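Local coordinates for flagellar basal body protein (Helicobacter pylori, PDB 5NPY), which probably builds part of the flagellar hook, the curved tubular joint that passes torque from the basal body rod to the filament, at residues S196-P201 against D455-S460; Y371-E376 against L444-D449; D241-R246 against N383-S388; T359-Y364 against A469-K474. One frame throughout, in Å; residues are numbered along the deposited sequence.

Contact 1: residues S196-P201 against D455-S460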
loop_
_atom_site.group_PDB
_atom_site.type_symbol
_atom_site.label_atom_id
_atom_site.label_comp_id
_atom_site.label_asym_id
_atom_site.label_seq_id
_atom_site.Cartn_x
_atom_site.Cartn_y
_atom_site.Cartn_z
ATOM N N SER A 196 3.754 -0.525 -1.456
ATOM C CA SER A 196 4.900 -0.465 -2.346
ATOM C C SER A 196 5.872 0.526 -1.726
ATOM O O SER A 196 5.506 1.675 -1.466
ATOM C CB SER A 196 4.499 -0.058 -3.767
ATOM O OG SER A 196 3.472 0.930 -3.813
ATOM N N VAL A 197 7.086 0.057 -1.450
ATOM C CA VAL A 197 8.152 0.842 -0.840
ATOM C C VAL A 197 9.440 0.553 -1.595
ATOM O O VAL A 197 9.711 -0.590 -1.990
ATOM C CB VAL A 197 8.311 0.514 0.667
ATOM C CG1 VAL A 197 8.589 -0.989 0.903
ATOM C CG2 VAL A 197 9.390 1.320 1.279
ATOM N N ASN A 198 10.234 1.581 -1.806
ATOM C CA ASN A 198 11.572 1.387 -2.319
ATOM C C ASN A 198 12.514 1.485 -1.138
ATOM O O ASN A 198 12.349 2.360 -0.286
ATOM C CB ASN A 198 11.906 2.418 -3.395
ATOM C CG ASN A 198 13.271 2.192 -3.970
ATOM O OD1 ASN A 198 13.437 1.308 -4.814
ATOM N ND2 ASN A 198 14.242 3.006 -3.572
ATOM N N LEU A 199 13.479 0.573 -1.068
ATOM C CA LEU A 199 14.427 0.544 0.042
ATOM C C LEU A 199 15.818 0.792 -0.518
ATOM O O LEU A 199 16.370 -0.060 -1.214
ATOM C CB LEU A 199 14.363 -0.784 0.795
ATOM C CG LEU A 199 13.041 -1.181 1.509
ATOM C CD1 LEU A 199 13.146 -2.568 2.092
ATOM C CD2 LEU A 199 12.639 -0.226 2.602
ATOM N N ASN A 200 16.369 1.949 -0.223
ATOM C CA ASN A 200 17.683 2.302 -0.746
ATOM C C ASN A 200 18.729 2.063 0.326
ATOM O O ASN A 200 18.582 2.557 1.458
ATOM C CB ASN A 200 17.708 3.765 -1.194
ATOM C CG ASN A 200 18.984 4.131 -1.987
ATOM O OD1 ASN A 200 20.095 3.931 -1.519
ATOM N ND2 ASN A 200 18.806 4.676 -3.185
ATOM N N PRO A 201 19.789 1.314 0.013
ATOM C CA PRO A 201 20.757 0.913 1.054
ATOM C C PRO A 201 21.684 2.025 1.514
ATOM O O PRO A 201 22.507 1.785 2.407
ATOM C CB PRO A 201 21.555 -0.221 0.376
ATOM C CG PRO A 201 21.389 0.027 -1.117
ATOM C CD PRO A 201 20.020 0.655 -1.287
ATOM N N ASP A 455 5.054 -1.740 -7.361
ATOM C CA ASP A 455 5.805 -2.831 -6.758
ATOM C C ASP A 455 6.926 -2.282 -5.877
ATOM O O ASP A 455 7.494 -1.217 -6.155
ATOM C CB ASP A 455 6.412 -3.731 -7.846
ATOM C CG ASP A 455 5.363 -4.312 -8.783
ATOM O OD1 ASP A 455 4.415 -4.939 -8.283
ATOM O OD2 ASP A 455 5.476 -4.138 -10.015
ATOM N N SER A 456 7.253 -3.026 -4.818
ATOM C CA SER A 456 8.356 -2.635 -3.963
ATOM C C SER A 456 9.691 -2.992 -4.610
ATOM O O SER A 456 9.794 -3.922 -5.422
ATOM C CB SER A 456 8.240 -3.274 -2.582
ATOM O OG SER A 456 7.027 -2.895 -1.958
ATOM N N SER A 457 10.718 -2.211 -4.276
ATOM C CA SER A 457 11.970 -2.309 -5.009
ATOM C C SER A 457 13.132 -1.900 -4.124
ATOM O O SER A 457 12.952 -1.302 -3.063
ATOM C CB SER A 457 11.936 -1.459 -6.274
ATOM O OG SER A 457 11.328 -0.214 -5.993
ATOM N N ASP A 458 14.332 -2.284 -4.565
ATOM C CA ASP A 458 15.573 -1.791 -3.995
ATOM C C ASP A 458 16.335 -0.968 -5.042
ATOM O O ASP A 458 17.524 -1.198 -5.272
ATOM C CB ASP A 458 16.401 -2.966 -3.457
ATOM C CG ASP A 458 16.946 -3.878 -4.563
ATOM O OD1 ASP A 458 16.349 -3.965 -5.651
ATOM O OD2 ASP A 458 18.000 -4.500 -4.342
ATOM N N LEU A 459 15.650 -0.005 -5.677
ATOM C CA LEU A 459 16.242 0.825 -6.733
ATOM C C LEU A 459 17.266 1.797 -6.168
ATOM O O LEU A 459 16.966 2.567 -5.250
ATOM C CB LEU A 459 15.162 1.622 -7.472
ATOM C CG LEU A 459 14.164 0.867 -8.350
ATOM C CD1 LEU A 459 13.043 1.784 -8.887
ATOM C CD2 LEU A 459 14.890 0.126 -9.470
ATOM N N SER A 460 18.467 1.787 -6.755
ATOM C CA SER A 460 19.575 2.598 -6.249
ATOM C C SER A 460 19.380 4.082 -6.538
ATOM O O SER A 460 19.809 4.929 -5.745
ATOM C CB SER A 460 20.897 2.128 -6.865
ATOM O OG SER A 460 21.808 1.676 -5.874
#

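Contact 2: residues Y371-E376 against L444-D449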
loop_
_atom_site.group_PDB
_atom_site.type_symbol
_atom_site.label_atom_id
_atom_site.label_comp_id
_atom_site.label_asym_id
_atom_site.label_seq_id
_atom_site.Cartn_x
_atom_site.Cartn_y
_atom_site.Cartn_z
ATOM N N TYR A 371 -5.558 3.795 13.475
ATOM C CA TYR A 371 -4.367 3.196 14.046
ATOM C C TYR A 371 -3.254 3.268 13.005
ATOM O O TYR A 371 -3.494 3.562 11.830
ATOM C CB TYR A 371 -4.643 1.748 14.467
ATOM C CG TYR A 371 -5.523 1.629 15.688
ATOM C CD1 TYR A 371 -4.972 1.349 16.931
ATOM C CD2 TYR A 371 -6.902 1.791 15.602
ATOM C CE1 TYR A 371 -5.761 1.234 18.060
ATOM C CE2 TYR A 371 -7.707 1.680 16.729
ATOM C CZ TYR A 371 -7.128 1.396 17.957
ATOM O OH TYR A 371 -7.904 1.280 19.094
ATOM N N LEU A 372 -2.021 3.028 13.437
ATOM C CA LEU A 372 -0.850 3.273 12.601
ATOM C C LEU A 372 -0.073 1.972 12.385
ATOM O O LEU A 372 0.545 1.449 13.318
ATOM C CB LEU A 372 0.025 4.353 13.234
ATOM C CG LEU A 372 -0.569 5.765 13.388
ATOM C CD1 LEU A 372 0.413 6.628 14.182
ATOM C CD2 LEU A 372 -0.913 6.449 12.041
ATOM N N LEU A 373 -0.094 1.456 11.162
ATOM C CA LEU A 373 0.619 0.216 10.837
ATOM C C LEU A 373 2.069 0.590 10.518
ATOM O O LEU A 373 2.371 1.147 9.451
ATOM C CB LEU A 373 -0.081 -0.520 9.696
ATOM C CG LEU A 373 0.576 -1.808 9.134
ATOM C CD1 LEU A 373 1.187 -2.611 10.225
ATOM C CD2 LEU A 373 -0.386 -2.695 8.391
ATOM N N GLN A 374 2.976 0.317 11.458
ATOM C CA GLN A 374 4.356 0.757 11.327
ATOM C C GLN A 374 5.264 -0.411 10.973
ATOM O O GLN A 374 4.997 -1.569 11.317
ATOM C CB GLN A 374 4.849 1.447 12.592
ATOM C CG GLN A 374 4.087 2.751 12.853
ATOM C CD GLN A 374 4.675 3.614 13.944
ATOM O OE1 GLN A 374 5.674 3.266 14.568
ATOM N NE2 GLN A 374 4.044 4.757 14.181
ATOM N N SER A 375 6.318 -0.088 10.223
ATOM C CA SER A 375 7.333 -1.042 9.802
ATOM C C SER A 375 8.678 -0.374 9.919
ATOM O O SER A 375 8.845 0.749 9.444
ATOM C CB SER A 375 7.152 -1.506 8.356
ATOM O OG SER A 375 6.106 -2.433 8.244
ATOM N N GLU A 376 9.631 -1.076 10.517
ATOM C CA GLU A 376 11.021 -0.665 10.542
ATOM C C GLU A 376 11.874 -1.724 9.848
ATOM O O GLU A 376 11.675 -2.924 10.055
ATOM C CB GLU A 376 11.476 -0.475 11.964
ATOM C CG GLU A 376 10.519 0.331 12.828
ATOM C CD GLU A 376 11.153 0.601 14.173
ATOM O OE1 GLU A 376 10.710 0.026 15.182
ATOM O OE2 GLU A 376 12.167 1.327 14.198
ATOM N N LEU A 444 -5.434 -9.105 10.130
ATOM C CA LEU A 444 -5.081 -8.248 9.006
ATOM C C LEU A 444 -3.930 -8.880 8.227
ATOM O O LEU A 444 -2.851 -9.096 8.788
ATOM C CB LEU A 444 -4.705 -6.857 9.506
ATOM C CG LEU A 444 -4.397 -5.737 8.505
ATOM C CD1 LEU A 444 -4.393 -4.440 9.264
ATOM C CD2 LEU A 444 -3.048 -5.935 7.816
ATOM N N THR A 445 -4.144 -9.114 6.921
ATOM C CA THR A 445 -3.107 -9.631 6.017
ATOM C C THR A 445 -2.255 -8.468 5.512
ATOM O O THR A 445 -2.773 -7.579 4.828
ATOM C CB THR A 445 -3.727 -10.357 4.814
ATOM O OG1 THR A 445 -4.702 -11.305 5.251
ATOM C CG2 THR A 445 -2.633 -11.065 3.945
ATOM N N TYR A 446 -0.954 -8.482 5.818
ATOM C CA TYR A 446 -0.045 -7.384 5.479
ATOM C C TYR A 446 0.990 -7.878 4.472
ATOM O O TYR A 446 1.682 -8.869 4.734
ATOM C CB TYR A 446 0.644 -6.858 6.737
ATOM C CG TYR A 446 1.535 -5.625 6.589
ATOM C CD1 TYR A 446 2.546 -5.392 7.490
ATOM C CD2 TYR A 446 1.308 -4.658 5.622
ATOM C CE1 TYR A 446 3.351 -4.290 7.402
ATOM C CE2 TYR A 446 2.112 -3.537 5.541
ATOM C CZ TYR A 446 3.131 -3.362 6.438
ATOM O OH TYR A 446 3.959 -2.266 6.393
ATOM N N SER A 447 1.083 -7.203 3.323
ATOM C CA SER A 447 2.029 -7.557 2.259
ATOM C C SER A 447 2.975 -6.391 1.991
ATOM O O SER A 447 2.534 -5.261 1.718
ATOM C CB SER A 447 1.319 -7.938 0.947
ATOM O OG SER A 447 0.473 -9.076 1.104
ATOM N N LEU A 448 4.269 -6.670 2.075
ATOM C CA LEU A 448 5.295 -5.647 1.940
ATOM C C LEU A 448 5.731 -5.408 0.498
ATOM O O LEU A 448 6.596 -4.565 0.271
ATOM C CB LEU A 448 6.514 -6.038 2.770
ATOM C CG LEU A 448 6.219 -6.072 4.273
ATOM C CD1 LEU A 448 7.382 -6.682 5.009
ATOM C CD2 LEU A 448 5.892 -4.660 4.840
ATOM N N ASP A 449 5.176 -6.120 -0.483
ATOM C CA ASP A 449 5.910 -6.290 -1.728
ATOM C C ASP A 449 5.287 -5.597 -2.920
ATOM O O ASP A 449 5.943 -5.511 -3.957
ATOM C CB ASP A 449 6.098 -7.786 -2.059
ATOM C CG ASP A 449 4.788 -8.503 -2.318
ATOM O OD1 ASP A 449 4.777 -9.392 -3.192
ATOM O OD2 ASP A 449 3.779 -8.176 -1.645
HETATM O O HOH W 1 4.107 0.576 7.270
#

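Contact 3: residues D241-R246 against N383-S388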
loop_
_atom_site.group_PDB
_atom_site.type_symbol
_atom_site.label_atom_id
_atom_site.label_comp_id
_atom_site.label_asym_id
_atom_site.label_seq_id
_atom_site.Cartn_x
_atom_site.Cartn_y
_atom_site.Cartn_z
ATOM N N ASP A 241 31.622 -0.520 2.507
ATOM C CA ASP A 241 31.973 -0.625 1.090
ATOM C C ASP A 241 32.961 -1.768 0.842
ATOM O O ASP A 241 33.905 -1.642 0.054
ATOM C CB ASP A 241 32.514 0.717 0.560
ATOM C CG ASP A 241 32.614 0.757 -0.968
ATOM O OD1 ASP A 241 33.279 1.685 -1.460
ATOM O OD2 ASP A 241 32.055 -0.130 -1.677
ATOM N N ALA A 242 32.720 -2.903 1.512
ATOM C CA ALA A 242 33.500 -4.115 1.275
ATOM C C ALA A 242 33.586 -4.461 -0.201
ATOM O O ALA A 242 34.567 -5.070 -0.636
ATOM C CB ALA A 242 32.885 -5.295 2.026
ATOM N N ILE A 243 32.568 -4.089 -0.979
ATOM C CA ILE A 243 32.504 -4.511 -2.374
ATOM C C ILE A 243 33.703 -3.993 -3.152
ATOM O O ILE A 243 34.314 -4.723 -3.940
ATOM C CB ILE A 243 31.182 -4.060 -3.012
ATOM C CG1 ILE A 243 30.025 -4.819 -2.384
ATOM C CG2 ILE A 243 31.212 -4.293 -4.522
ATOM C CD1 ILE A 243 30.039 -6.265 -2.748
ATOM N N THR A 244 34.075 -2.739 -2.943
ATOM C CA THR A 244 35.186 -2.236 -3.727
ATOM C C THR A 244 36.522 -2.272 -2.987
ATOM O O THR A 244 37.560 -2.117 -3.633
ATOM C CB THR A 244 34.873 -0.826 -4.248
ATOM O OG1 THR A 244 34.194 -0.069 -3.251
ATOM C CG2 THR A 244 33.960 -0.923 -5.451
ATOM N N ASN A 245 36.540 -2.543 -1.669
ATOM C CA ASN A 245 37.790 -2.772 -0.917
ATOM C C ASN A 245 37.699 -4.115 -0.183
ATOM O O ASN A 245 37.444 -4.147 1.022
ATOM C CB ASN A 245 38.063 -1.632 0.065
ATOM C CG ASN A 245 38.028 -0.273 -0.595
ATOM O OD1 ASN A 245 38.857 0.038 -1.452
ATOM N ND2 ASN A 245 37.076 0.551 -0.188
ATOM N N ARG A 246 37.967 -5.208 -0.914
ATOM C CA ARG A 246 37.748 -6.571 -0.438
ATOM C C ARG A 246 38.874 -7.116 0.442
ATOM O O ARG A 246 38.633 -8.065 1.197
ATOM C CB ARG A 246 37.547 -7.511 -1.641
ATOM C CG ARG A 246 36.459 -7.026 -2.645
ATOM C CD ARG A 246 36.225 -8.006 -3.774
ATOM N NE ARG A 246 35.046 -7.635 -4.562
ATOM C CZ ARG A 246 33.845 -8.119 -4.303
ATOM N NH1 ARG A 246 33.698 -8.960 -3.266
ATOM N NH2 ARG A 246 32.816 -7.736 -5.053
ATOM N N ASN A 383 23.785 -7.386 -2.131
ATOM C CA ASN A 383 23.989 -8.172 -3.348
ATOM C C ASN A 383 25.342 -7.799 -3.957
ATOM O O ASN A 383 25.504 -6.743 -4.564
ATOM C CB ASN A 383 22.835 -7.966 -4.323
ATOM C CG ASN A 383 23.187 -8.375 -5.767
ATOM O OD1 ASN A 383 23.159 -7.550 -6.687
ATOM N ND2 ASN A 383 23.542 -9.637 -5.956
ATOM N N ASP A 384 26.316 -8.680 -3.771
ATOM C CA ASP A 384 27.643 -8.524 -4.324
ATOM C C ASP A 384 27.601 -8.860 -5.820
ATOM O O ASP A 384 27.201 -9.966 -6.176
ATOM C CB ASP A 384 28.619 -9.421 -3.556
ATOM C CG ASP A 384 30.059 -9.386 -4.118
ATOM O OD1 ASP A 384 30.290 -8.831 -5.203
ATOM O OD2 ASP A 384 30.995 -9.899 -3.434
ATOM N N PRO A 385 27.990 -7.939 -6.711
ATOM C CA PRO A 385 27.914 -8.256 -8.145
ATOM C C PRO A 385 28.783 -9.426 -8.560
ATOM O O PRO A 385 28.490 -10.034 -9.585
ATOM C CB PRO A 385 28.366 -6.949 -8.818
ATOM C CG PRO A 385 29.207 -6.266 -7.789
ATOM C CD PRO A 385 28.470 -6.564 -6.495
ATOM N N THR A 386 29.823 -9.781 -7.803
ATOM C CA THR A 386 30.650 -10.914 -8.208
ATOM C C THR A 386 30.094 -12.267 -7.766
ATOM O O THR A 386 30.749 -13.287 -8.001
ATOM C CB THR A 386 32.069 -10.773 -7.674
ATOM O OG1 THR A 386 32.036 -10.720 -6.242
ATOM C CG2 THR A 386 32.758 -9.510 -8.248
ATOM N N SER A 387 28.922 -12.301 -7.141
ATOM C CA SER A 387 28.285 -13.546 -6.734
ATOM C C SER A 387 27.595 -14.226 -7.919
ATOM O O SER A 387 27.058 -13.566 -8.808
ATOM C CB SER A 387 27.253 -13.265 -5.652
ATOM O OG SER A 387 26.197 -12.512 -6.228
ATOM N N SER A 388 27.596 -15.557 -7.912
ATOM C CA SER A 388 26.933 -16.361 -8.936
ATOM C C SER A 388 25.561 -16.835 -8.461
ATOM O O SER A 388 25.205 -16.691 -7.291
ATOM C CB SER A 388 27.803 -17.557 -9.304
ATOM O OG SER A 388 28.077 -18.335 -8.152
#

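Contact 4: residues T359-Y364 against A469-K474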
loop_
_atom_site.group_PDB
_atom_site.type_symbol
_atom_site.label_atom_id
_atom_site.label_comp_id
_atom_site.label_asym_id
_atom_site.label_seq_id
_atom_site.Cartn_x
_atom_site.Cartn_y
_atom_site.Cartn_z
ATOM N N THR A 359 8.255 2.837 7.585
ATOM C CA THR A 359 7.057 3.238 6.859
ATOM C C THR A 359 5.893 3.197 7.832
ATOM O O THR A 359 6.009 2.667 8.937
ATOM C CB THR A 359 6.773 2.328 5.657
ATOM O OG1 THR A 359 6.412 1.015 6.126
ATOM C CG2 THR A 359 8.024 2.261 4.736
ATOM N N GLU A 360 4.766 3.761 7.415
ATOM C CA GLU A 360 3.615 3.903 8.299
ATOM C C GLU A 360 2.383 4.126 7.437
ATOM O O GLU A 360 2.416 4.943 6.516
ATOM C CB GLU A 360 3.841 5.060 9.283
ATOM C CG GLU A 360 2.741 5.294 10.306
ATOM C CD GLU A 360 2.957 6.591 11.110
ATOM O OE1 GLU A 360 3.725 6.568 12.101
ATOM O OE2 GLU A 360 2.363 7.633 10.742
ATOM N N VAL A 361 1.330 3.363 7.710
ATOM C CA VAL A 361 0.078 3.370 6.958
ATOM C C VAL A 361 -1.068 3.643 7.932
ATOM O O VAL A 361 -1.100 3.089 9.040
ATOM C CB VAL A 361 -0.135 2.015 6.239
ATOM C CG1 VAL A 361 -1.468 1.964 5.515
ATOM C CG2 VAL A 361 1.026 1.728 5.266
ATOM N N ASP A 362 -2.010 4.490 7.519
ATOM C CA ASP A 362 -3.213 4.709 8.305
ATOM C C ASP A 362 -4.146 3.520 8.143
ATOM O O ASP A 362 -4.506 3.151 7.021
ATOM C CB ASP A 362 -3.931 5.991 7.875
ATOM C CG ASP A 362 -3.102 7.252 8.111
ATOM O OD1 ASP A 362 -3.306 8.245 7.370
ATOM O OD2 ASP A 362 -2.272 7.266 9.040
ATOM N N ILE A 363 -4.557 2.928 9.260
ATOM C CA ILE A 363 -5.542 1.855 9.212
ATOM C C ILE A 363 -6.644 2.167 10.211
ATOM O O ILE A 363 -6.494 3.022 11.090
ATOM C CB ILE A 363 -4.928 0.466 9.476
ATOM C CG1 ILE A 363 -4.423 0.368 10.918
ATOM C CG2 ILE A 363 -3.809 0.185 8.447
ATOM C CD1 ILE A 363 -4.043 -1.054 11.354
ATOM N N TYR A 364 -7.772 1.463 10.050
ATOM C CA TYR A 364 -9.015 1.817 10.716
ATOM C C TYR A 364 -9.688 0.581 11.276
ATOM O O TYR A 364 -9.746 -0.451 10.603
ATOM C CB TYR A 364 -9.963 2.536 9.749
ATOM C CG TYR A 364 -9.281 3.683 9.056
ATOM C CD1 TYR A 364 -8.742 3.534 7.781
ATOM C CD2 TYR A 364 -9.140 4.910 9.690
ATOM C CE1 TYR A 364 -8.085 4.590 7.153
ATOM C CE2 TYR A 364 -8.486 5.970 9.075
ATOM C CZ TYR A 364 -7.956 5.804 7.806
ATOM O OH TYR A 364 -7.309 6.861 7.190
ATOM N N ALA A 469 0.169 2.927 -0.519
ATOM C CA ALA A 469 -0.457 2.027 0.450
ATOM C C ALA A 469 -1.885 1.743 0.003
ATOM O O ALA A 469 -2.712 2.657 -0.071
ATOM C CB ALA A 469 -0.445 2.608 1.867
ATOM N N SER A 470 -2.155 0.490 -0.320
ATOM C CA SER A 470 -3.464 0.008 -0.723
ATOM C C SER A 470 -4.069 -0.789 0.432
ATOM O O SER A 470 -3.370 -1.529 1.131
ATOM C CB SER A 470 -3.364 -0.863 -1.984
ATOM O OG SER A 470 -2.797 -0.148 -3.080
ATOM N N GLN A 471 -5.371 -0.639 0.625
ATOM C CA GLN A 471 -5.965 -1.090 1.869
ATOM C C GLN A 471 -7.474 -0.920 1.792
ATOM O O GLN A 471 -7.967 0.053 1.219
ATOM C CB GLN A 471 -5.407 -0.299 3.044
ATOM C CG GLN A 471 -6.078 -0.578 4.304
ATOM C CD GLN A 471 -6.047 0.567 5.216
ATOM O OE1 GLN A 471 -6.545 0.536 6.259
ATOM N NE2 GLN A 471 -5.469 1.601 4.841
ATOM N N ASP A 472 -8.199 -1.855 2.391
ATOM C CA ASP A 472 -9.639 -1.844 2.257
ATOM C C ASP A 472 -10.333 -1.058 3.357
ATOM O O ASP A 472 -11.544 -0.851 3.265
ATOM C CB ASP A 472 -10.167 -3.296 2.204
ATOM C CG ASP A 472 -9.795 -4.113 3.440
ATOM O OD1 ASP A 472 -10.453 -5.147 3.679
ATOM O OD2 ASP A 472 -8.853 -3.734 4.164
ATOM N N GLY A 473 -9.617 -0.613 4.385
ATOM C CA GLY A 473 -10.271 0.080 5.490
ATOM C C GLY A 473 -10.580 1.526 5.140
ATOM O O GLY A 473 -9.887 2.150 4.342
ATOM N N LYS A 474 -11.654 2.057 5.743
ATOM C CA LYS A 474 -12.185 3.391 5.431
ATOM C C LYS A 474 -12.607 4.063 6.728
ATOM O O LYS A 474 -13.125 3.396 7.630
ATOM C CB LYS A 474 -13.400 3.366 4.480
ATOM C CG LYS A 474 -13.242 2.550 3.206
ATOM C CD LYS A 474 -12.748 3.374 2.044
ATOM C CE LYS A 474 -12.058 2.493 1.007
ATOM N NZ LYS A 474 -10.652 2.123 1.419
#

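Contact 1: residues S196-P201 against D455-S460
V197 to L199, at and just past the end of strand 192-198, run beside S456 to D458 in nearly the same direction, 11° apart. S457 bridges N198 in the parallel manner: its N donates to V197 O at 3.0 Å, and its O accepts from L199 N at 2.8 Å. One residue earlier a side chain takes the place of a backbone acceptor, with V197 N donating to S456 OG at 3.0 Å; that hydroxyl is also bonded to L448 O. N198 does most of the side-chain work. CG lies anti to the backbone N (chi1 -178°), and the amide beyond it pairs with both the N and the O of L459. OD1 accepts from L459 N at 2.7 Å and from S457 OG at 2.9 Å, each donor on a lone pair in the carbonyl plane. ND2 lies in plane with L459 O, at 3.2 Å and nearly straight (167°), and has a further partner in D463 O. N200 adds a weak bond from ND2 to S460 O, beside a stronger one to Q462 O. The result is a single parallel beta bridge, prolonged by the N198 side chain, and weakly by N200, where strand 192-198 runs out into loop.

Contact 2: residues Y371-E376 against L444-D449
L373 and Y446 meet between two beta sheets stacked face to face, as in a beta sandwich: strand 370-381 belongs to one, strand 442-447 to the other. The short strand segments pass 10.8 Å apart at 38°, too far for direct backbone pairing, so side chains and one water join them. A chi1 of 176° sets L373 CG anti to its backbone N; from there CD2 lies over the centre of the Y446 ring, 3.8 Å from the centroid and 8° off the normal, a CH-pi contact, and CD1 of L373 sits nearer the rim, 3.9 Å from Y446 CE1. The same CD2 touches L444 CD2 at 4.2 Å, so one methyl serves two residues of the facing strand. V193 and I195 of strand 192-198 also pack against the tyrosine, and all five residues that touch here are buried. S375 meets the ring in its plane, at the edge: its OG is hydrogen-bonded to Y446 OH at 2.8 Å, and S375 OG and S402 OG, on the next strand, are also hydrogen-bonded. The phenol is thus held by its face and by its tip, and both buried hydroxyls are paired. Y446 OH has one more partner, a water lying 3.0 Å away, which donates to L373 O at 2.8 Å.

Contact 3: residues D241-R246 against N383-S388
R246 and D384 meet tip to tip in a two-pronged salt bridge. The arginine presents its end: NH1 donates to D384 OD2 at 2.9 Å and NH2 to D384 OD1 at 2.8 Å, with angles at the hydrogens of 155° and 158°. Both oxygens are met on their syn sides, and the two flat groups are turned only 21° from each other, an end-on pair with the nitrogens somewhat out of the carboxylate plane. I243 CD1 lies against the carboxylate, 3.4 Å from D384 CG, while its CG2 makes the apolar contact, 4.1 Å from P385 CD.

Behind the carboxylate stands the turn that carries it. D384 OD1 also accepts from T386 N, at 2.8 Å, and from T386 OG1, at 2.8 Å; both donors approach from above the carboxylate plane. The first of these bonds makes an Asx turn, with P385 in its middle, and it coincides with a type I beta turn from D384 to S387. D384 O closes that turn by accepting from S387 N, and it takes S387 OG as well, at 2.7 Å. On the other side, R246 NH1 has a second acceptor in Y266 O, and the side chains of I243 and D384 both touch Y266. The contact therefore joins the loop leading into strand 247-252 to the long loop between strands 370-381 and 396-406.

Four hydrogen bonds to the carboxylate, three on OD1 and one on OD2, two of them from the guanidinium, would be expected to favour its ionised form and to fix its rotation, giving this surface junction a directional, charged clasp.

Contact 4: residues T359-Y364 against A469-K474
Q471 reaches from the edge strand 465-471 of one sheet to strand 346-364 of the sheet stacked on it, at the border of a beta sandwich. The two short segments run 8.3 Å apart and almost parallel, at 23°. With CG anti to its backbone N (chi1 173°) and the chain extended beyond, the glutamine brings its amide to the backbone of the facing strand. NE2 donates to D362 O at 2.8 Å, nearly along the C=O axis, although the acceptor is tilted somewhat out of the amide plane. I363 crosses the glutamine at about a right angle and puts CG2 3.5 Å from Q471 OE1; that oxygen is bonded to S190 OG, which is bonded to Y364 N in turn. The amide is thus tied to strand 346-364 directly and, through S190, a second time.

On one flank V361 slides past Q471 in the opposite direction and straddles A469: its CG1 and CG2 both lie 3.8 Å from A469 CB, the apolar part of the contact. I195 of strand 192-198 backs V361 from within the sandwich.

On the other flank Y364 leans on the chain just after the strand. One ring face looks onto the backbone of K474, with K474 C over it, and Y364 CD1 touches G473 C at 3.8 Å. Within this contact the tyrosine packs on peptide groups; P475 touches it as well. The K474 side chain sets out away from the facing strand and curls back on the preceding residue, where its NZ donates to G473 O at 3.0 Å from above the carbonyl plane.

Contacts 2 and 4, 8 Å apart between centres, join the same two facing sheets. Contact 2 is the buried interior, where methyls, a ring and paired hydroxyls meet; contact 4 lies nearer the border, where an amide and a backbone carbonyl take over and the contact is only partly buried. Contact 1, also buried, works within one layer: it continues the pairing past the C-terminal end of strand 192-198 by backbone and asparagine bonds. It touches contact 2 through S456 on L448 and D449, and contact 4 through V197 on T359. Contact 3 stands apart on the surface, its nearest atoms about 6 Å from contact 1, and relies on charge between loops.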